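Local coordinates for superoxide reductase (Giardia intestinalis, PDB 4D7P), which probably reduces superoxide to hydrogen peroxide at a mononuclear iron centre, as expected of a one-iron superoxide reductase of the desulfoferrodoxin family, at residues R52-T57 against G92-A97. Residues are numbered along the deposited sequence; the frame is centred on the assembly and turned at random.
Sequences RLFGIT and GLLAVA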
loop_
_atom_site.group_PDB
_atom_site.type_symbol
_atom_site.label_atom_id
_atom_site.label_comp_id
_atom_site.label_asym_id
_atom_site.label_seq_id
_atom_site.Cartn_x
_atom_site.Cartn_y
_atom_site.Cartn_z
ATOM N N ARG A 52 -2.417 -10.145 0.184
ATOM C CA ARG A 52 -3.281 -9.678 -0.894
ATOM C C ARG A 52 -4.356 -10.691 -1.168
ATOM O O ARG A 52 -4.106 -11.890 -1.059
ATOM C CB ARG A 52 -2.476 -9.428 -2.170
ATOM C CG ARG A 52 -1.524 -8.277 -2.055
ATOM C CD ARG A 52 -0.312 -8.474 -2.922
ATOM N NE ARG A 52 -0.489 -7.916 -4.254
ATOM C CZ ARG A 52 0.223 -8.306 -5.307
ATOM N NH1 ARG A 52 1.132 -9.261 -5.153
ATOM N NH2 ARG A 52 0.024 -7.768 -6.509
ATOM N N LEU A 53 -5.539 -10.202 -1.536
ATOM C CA LEU A 53 -6.645 -11.057 -1.937
ATOM C C LEU A 53 -7.026 -10.767 -3.383
ATOM O O LEU A 53 -7.258 -9.617 -3.757
ATOM C CB LEU A 53 -7.868 -10.866 -1.021
ATOM C CG LEU A 53 -9.026 -11.836 -1.292
ATOM C CD1 LEU A 53 -8.573 -13.273 -1.046
ATOM C CD2 LEU A 53 -10.272 -11.518 -0.449
ATOM N N PHE A 54 -7.068 -11.821 -4.189
ATOM C CA PHE A 54 -7.465 -11.729 -5.588
ATOM C C PHE A 54 -8.774 -12.470 -5.817
ATOM O O PHE A 54 -8.995 -13.535 -5.239
ATOM C CB PHE A 54 -6.396 -12.325 -6.514
ATOM C CG PHE A 54 -5.070 -11.632 -6.455
ATOM C CD1 PHE A 54 -4.121 -11.996 -5.509
ATOM C CD2 PHE A 54 -4.756 -10.641 -7.366
ATOM C CE1 PHE A 54 -2.901 -11.359 -5.456
ATOM C CE2 PHE A 54 -3.525 -9.998 -7.317
ATOM C CZ PHE A 54 -2.604 -10.354 -6.361
ATOM N N GLY A 55 -9.634 -11.910 -6.664
ATOM C CA GLY A 55 -10.742 -12.674 -7.225
ATOM C C GLY A 55 -10.504 -13.093 -8.672
ATOM O O GLY A 55 -10.117 -12.276 -9.506
ATOM N N ILE A 56 -10.734 -14.365 -8.984
ATOM C CA ILE A 56 -10.666 -14.824 -10.369
ATOM C C ILE A 56 -12.047 -14.693 -11.010
ATOM O O ILE A 56 -13.008 -15.342 -10.579
ATOM C CB ILE A 56 -10.202 -16.269 -10.479
ATOM C CG1 ILE A 56 -9.020 -16.518 -9.545
ATOM C CG2 ILE A 56 -9.825 -16.588 -11.909
ATOM C CD1 ILE A 56 -7.871 -15.612 -9.775
ATOM N N THR A 57 -12.143 -13.851 -12.035
ATOM C CA THR A 57 -13.434 -13.520 -12.627
ATOM C C THR A 57 -13.978 -14.639 -13.510
ATOM O O THR A 57 -13.223 -15.319 -14.207
ATOM C CB THR A 57 -13.348 -12.239 -13.470
ATOM O OG1 THR A 57 -12.584 -12.499 -14.656
ATOM C CG2 THR A 57 -12.687 -11.123 -12.673
ATOM N N GLY A 92 -13.373 -18.090 -7.982
ATOM C CA GLY A 92 -12.453 -18.457 -6.921
ATOM C C GLY A 92 -11.773 -17.249 -6.296
ATOM O O GLY A 92 -11.751 -16.171 -6.893
ATOM N N LEU A 93 -11.231 -17.436 -5.093
ATOM C CA LEU A 93 -10.427 -16.418 -4.410
ATOM C C LEU A 93 -8.998 -16.917 -4.227
ATOM O O LEU A 93 -8.768 -18.091 -3.903
ATOM C CB LEU A 93 -11.016 -16.070 -3.039
ATOM C CG LEU A 93 -12.468 -15.628 -3.014
ATOM C CD1 LEU A 93 -12.922 -15.384 -1.574
ATOM C CD2 LEU A 93 -12.590 -14.371 -3.854
ATOM N N LEU A 94 -8.046 -16.018 -4.422
ATOM C CA LEU A 94 -6.633 -16.341 -4.288
ATOM C C LEU A 94 -6.003 -15.404 -3.274
ATOM O O LEU A 94 -5.959 -14.195 -3.495
ATOM C CB LEU A 94 -5.910 -16.223 -5.640
ATOM C CG LEU A 94 -4.385 -16.374 -5.604
ATOM C CD1 LEU A 94 -3.987 -17.811 -5.262
ATOM C CD2 LEU A 94 -3.741 -15.907 -6.905
ATOM N N ALA A 95 -5.534 -15.953 -2.157
ATOM C CA ALA A 95 -4.834 -15.150 -1.157
ATOM C C ALA A 95 -3.340 -15.324 -1.358
ATOM O O ALA A 95 -2.877 -16.424 -1.659
ATOM C CB ALA A 95 -5.250 -15.562 0.273
ATOM N N VAL A 96 -2.580 -14.244 -1.210
ATOM C CA VAL A 96 -1.132 -14.322 -1.389
ATOM C C VAL A 96 -0.384 -13.566 -0.293
ATOM O O VAL A 96 -0.543 -12.351 -0.144
ATOM C CB VAL A 96 -0.689 -13.769 -2.763
ATOM C CG1 VAL A 96 0.811 -13.751 -2.846
ATOM C CG2 VAL A 96 -1.256 -14.632 -3.897
ATOM N N ALA A 97 0.415 -14.294 0.483
ATOM C CA ALA A 97 1.187 -13.697 1.568
ATOM C C ALA A 97 2.645 -13.576 1.162
ATOM O O ALA A 97 3.199 -14.501 0.577
ATOM C CB ALA A 97 1.053 -14.527 2.843
#
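Phe54 and Leu94 lie side by side on neighbouring antiparallel strands, 52-57 and 92-97, whose axes approach to 4.6 Å. Five backbone hydrogen bonds join the strands. Arg52 pairs with Val96 through two, Arg52 N to Val96 O (2.9 Å) and Val96 N to Arg52 O (2.8 Å). Phe54 and Leu94 form a second hydrogen-bonded pair, with Phe54 N to Leu94 O at 2.7 Å and Leu94 N to Phe54 O at 2.8 Å. Ile56 N adds a bond to Gly92 O. Leu53-Ala95 and Gly55-Leu93 are the non-hydrogen-bonded pairs. There the CA-H groups of Ala95 and Leu93 approach Arg52 O and Phe54 O.

Apolar contacts form on both faces. On one, the CB atoms of Phe54 and Leu94 are 4.0 Å apart. The Phe54 ring slants across Val96, where CE1 meets CG2 at 4.0 Å. On the other face, chi2 of Leu53 (62°) turns its CD1 towards CB of both Leu93 and Ala95. Leu53, Leu93 and Ala95 also pack on Met23 in the opposing sheet.

Leu94 O lies at the edge of the Phe54 ring. Phe54 CZ sits over the centre of the Arg52 guanidinium, 3.6 Å above its plane. The ring tip thus meets the guanidinium face, with Arg52 NH2 at the ring edge, in its plane. Arg52 NE forms a salt bridge with Glu65 on strand 63-71.

The segments belong to the two inner strands of the four-stranded sheet 63-71, 48-57, 90-99, 103-110. That sheet packs against the three-stranded sheet in the immunoglobulin-like beta-sandwich of superoxide reductases. Strand 90-99 runs on to Cys99, an iron ligand.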